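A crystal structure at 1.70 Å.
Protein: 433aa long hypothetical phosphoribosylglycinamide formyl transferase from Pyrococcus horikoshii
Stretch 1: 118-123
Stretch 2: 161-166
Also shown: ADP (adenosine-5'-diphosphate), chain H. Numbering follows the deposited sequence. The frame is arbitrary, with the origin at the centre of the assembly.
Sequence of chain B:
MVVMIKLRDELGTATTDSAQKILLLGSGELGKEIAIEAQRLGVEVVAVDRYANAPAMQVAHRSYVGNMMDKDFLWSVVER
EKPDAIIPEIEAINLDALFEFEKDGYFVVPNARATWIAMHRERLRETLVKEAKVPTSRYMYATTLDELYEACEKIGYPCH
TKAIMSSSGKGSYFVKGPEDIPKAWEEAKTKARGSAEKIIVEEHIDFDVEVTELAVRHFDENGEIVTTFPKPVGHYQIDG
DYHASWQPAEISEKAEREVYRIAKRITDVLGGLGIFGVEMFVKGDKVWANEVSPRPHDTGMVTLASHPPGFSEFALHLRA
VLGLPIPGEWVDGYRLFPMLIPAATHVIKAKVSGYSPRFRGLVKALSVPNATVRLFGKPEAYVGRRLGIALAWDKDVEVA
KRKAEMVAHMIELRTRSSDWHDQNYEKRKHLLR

Stretch 1 118-123: AMHRER
Stretch 2 161-166: TKAIMS

A helix start can be fastened to the end of a strand by a single arginine that uses both its backbone and its side chain, and residues 118-123 and 161-166 of this chain illustrate the principle. Arg121 N donates to Ile164 O at 2.8 Å and 166°, nearly linear, while Arg121 NE donates to Ala163 O at 2.9 Å and a more bent 137°. Two successive carbonyls are thus read by one residue. Arg121 opens the helical segment 121-123 (phi/psi -57/-31), just after the N-cap His120; its backbone N-H is directed at Ile164 O, and its CA-to-CB bond points toward the second stretch.

The arginine side chain runs m, t, t, with chi4 at -85°, and its guanidinium reaches ADP. Arg121 NH2 donates to ADP O3B at 2.6 Å, and Arg121 NH1 adds a weak bond to the same oxygen at 3.2 Å. Water 1 accepts from Arg121 NH2 at 3.1 Å and, weakly, from Ala163 N at 3.1 Å. Lys162 lies alongside: its CB sits over one guanidinium face, 3.4 Å from Arg121 NE, and its m, t, t, t chain then leads away to place Lys162 NZ 3.0 Å from ADP O2A and 2.9 Å from ADP N7, both hydrogen bonds. An aliphatic stem with a charged tip suits both tasks.

The register places the CA atoms of Arg121 and Ile164 4.8 Å apart and those of His120 and Met165 5.3 Å apart, so the two segments run in opposite senses through this pairing. The CA-to-CB bond points toward the first stretch at Lys162, away at Ala163, and sideways at Met119, His120, Ile164 and Met165, each relative to the other stretch. Strand 161-163 is extended, at -137/137 for Lys162 and -65/138 for Ala163; Ile164 turns to -60/-25 and Met165 returns to -140/131. His120, at -124/113, is the N-cap. With chi1 t and chi2 -73°, its ND1 accepts from Arg123 N at 3.3 Å and weakly from Glu122 N at 3.2 Å, leaving a ring face for packing.

Over that face lies Ile164 CG2, 3.7 Å from the His120 ring centroid and 23° off the normal. Buried Ile164 has chi1 -122°, between wells, and chi2 p; its branched side chain also brings CG1 to 3.8 Å from Glu122 CB and CD1 to 4.1 Å from Arg121 CB. Met165 SD approaches the His120 ring obliquely, 4.8 Å from the centroid. Farther out, two flexible thioethers meet: Met119, at -89/0 with rotamer p, p, p, brings its CE to 3.5 Å from Met165 CE, whose chi angles are -99°, t and p. Altogether the contact buries 429 Å², counting both sides.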

# COMPACT_ATOMS: atom_id res chain seq x y z
N ALA B 118 10.90 -2.70 27.81
CA ALA B 118 9.80 -1.77 27.59
C ALA B 118 8.49 -2.13 28.24
O ALA B 118 7.62 -1.27 28.43
CB ALA B 118 9.59 -1.56 26.06
N MET B 119 8.31 -3.39 28.60
CA MET B 119 7.05 -3.75 29.20
C MET B 119 6.97 -3.58 30.71
O MET B 119 5.94 -3.85 31.31
CB MET B 119 6.70 -5.18 28.80
CG MET B 119 7.68 -6.20 29.25
SD MET B 119 7.25 -6.64 30.93
CE MET B 119 5.59 -7.43 30.64
N HIS B 120 8.07 -3.13 31.31
CA HIS B 120 8.16 -2.94 32.77
C HIS B 120 8.55 -1.48 33.01
O HIS B 120 9.68 -1.08 32.71
CB HIS B 120 9.22 -3.89 33.31
CG HIS B 120 9.19 -4.04 34.80
ND1 HIS B 120 9.63 -3.05 35.66
CD2 HIS B 120 8.81 -5.08 35.58
CE1 HIS B 120 9.53 -3.48 36.91
NE2 HIS B 120 9.03 -4.71 36.89
N ARG B 121 7.64 -0.70 33.60
CA ARG B 121 7.91 0.72 33.78
C ARG B 121 9.18 1.05 34.55
O ARG B 121 9.81 2.08 34.29
CB ARG B 121 6.71 1.44 34.40
CG ARG B 121 5.43 1.37 33.59
CD ARG B 121 4.47 2.37 34.16
NE ARG B 121 3.12 2.19 33.66
CZ ARG B 121 2.66 2.69 32.53
NH1 ARG B 121 3.44 3.41 31.74
NH2 ARG B 121 1.38 2.49 32.20
N GLU B 122 9.57 0.19 35.49
CA GLU B 122 10.79 0.45 36.26
C GLU B 122 12.04 0.12 35.44
O GLU B 122 13.00 0.89 35.40
CB GLU B 122 10.80 -0.35 37.57
CG GLU B 122 12.07 -0.08 38.36
CD GLU B 122 12.06 -0.73 39.74
OE1 GLU B 122 12.98 -0.44 40.53
OE2 GLU B 122 11.13 -1.51 40.01
N ARG B 123 12.05 -1.03 34.78
CA ARG B 123 13.21 -1.36 33.98
C ARG B 123 13.40 -0.28 32.89
O ARG B 123 14.51 0.13 32.59
CB ARG B 123 13.04 -2.74 33.33
CG ARG B 123 12.97 -3.90 34.34
CD ARG B 123 13.15 -5.27 33.64
NE ARG B 123 11.99 -5.69 32.86
CZ ARG B 123 11.12 -6.63 33.24
NH1 ARG B 123 11.28 -7.24 34.41
NH2 ARG B 123 10.09 -6.96 32.46
N THR B 161 0.30 8.26 38.99
CA THR B 161 0.70 6.97 39.55
C THR B 161 0.42 5.92 38.47
O THR B 161 -0.65 5.92 37.88
CB THR B 161 -0.11 6.58 40.81
OG1 THR B 161 -1.50 6.53 40.49
CG2 THR B 161 0.12 7.59 41.92
N LYS B 162 1.38 5.04 38.23
CA LYS B 162 1.21 4.02 37.19
C LYS B 162 1.70 2.67 37.67
O LYS B 162 2.76 2.56 38.30
CB LYS B 162 1.98 4.41 35.92
CG LYS B 162 1.78 5.85 35.46
CD LYS B 162 2.79 6.25 34.36
CE LYS B 162 2.70 7.75 34.01
NZ LYS B 162 3.65 8.12 32.90
N ALA B 163 0.92 1.63 37.37
CA ALA B 163 1.28 0.27 37.72
C ALA B 163 2.54 -0.09 36.92
O ALA B 163 2.64 0.24 35.72
CB ALA B 163 0.14 -0.67 37.36
N ILE B 164 3.50 -0.75 37.56
CA ILE B 164 4.75 -1.10 36.90
C ILE B 164 4.60 -2.01 35.66
O ILE B 164 5.45 -2.01 34.77
CB ILE B 164 5.74 -1.75 37.90
CG1 ILE B 164 7.03 -0.94 37.94
CG2 ILE B 164 6.02 -3.20 37.54
CD1 ILE B 164 6.84 0.51 38.35
N MET B 165 3.51 -2.77 35.61
CA MET B 165 3.24 -3.64 34.47
C MET B 165 1.76 -3.61 34.11
O MET B 165 0.90 -3.76 34.98
CB MET B 165 3.67 -5.07 34.77
CG MET B 165 5.02 -5.41 34.18
SD MET B 165 5.68 -6.98 34.77
CE MET B 165 4.62 -8.18 33.90
N SER B 166 1.47 -3.41 32.83
CA SER B 166 0.09 -3.35 32.35
C SER B 166 -0.74 -2.36 33.17
O SER B 166 -0.41 -1.17 33.24
CB SER B 166 -0.57 -4.73 32.40
OG SER B 166 -0.01 -5.63 31.45
PB ADP H . 0.60 4.29 28.63
O1B ADP H . 1.29 3.49 27.59
O2B ADP H . -0.69 5.20 28.30
O3B ADP H . 0.74 3.96 30.20
PA ADP H . 1.64 6.54 29.95
O1A ADP H . 0.85 6.03 31.09
O2A ADP H . 3.19 6.71 30.34
O3A ADP H . 1.61 5.55 28.68
O5' ADP H . 1.11 7.97 29.45
C5' ADP H . -0.24 8.13 29.01
C4' ADP H . -0.56 9.62 28.95
O4' ADP H . -0.73 10.19 30.26
C3' ADP H . 0.62 10.38 28.35
O3' ADP H . 0.57 10.27 26.92
C2' ADP H . 0.22 11.78 28.78
O2' ADP H . -0.94 12.19 28.04
C1' ADP H . -0.17 11.52 30.24
N9 ADP H . 1.03 11.51 31.11
C8 ADP H . 1.71 10.44 31.50
N7 ADP H . 2.71 10.81 32.30
C5 ADP H . 2.65 12.13 32.43
C6 ADP H . 3.41 13.07 33.12
N6 ADP H . 4.43 12.69 33.88
N1 ADP H . 3.08 14.37 33.01
C2 ADP H . 2.05 14.76 32.28
N3 ADP H . 1.31 13.89 31.62
C4 ADP H . 1.58 12.58 31.67
O HOH W 1 -0.49 1.98 34.68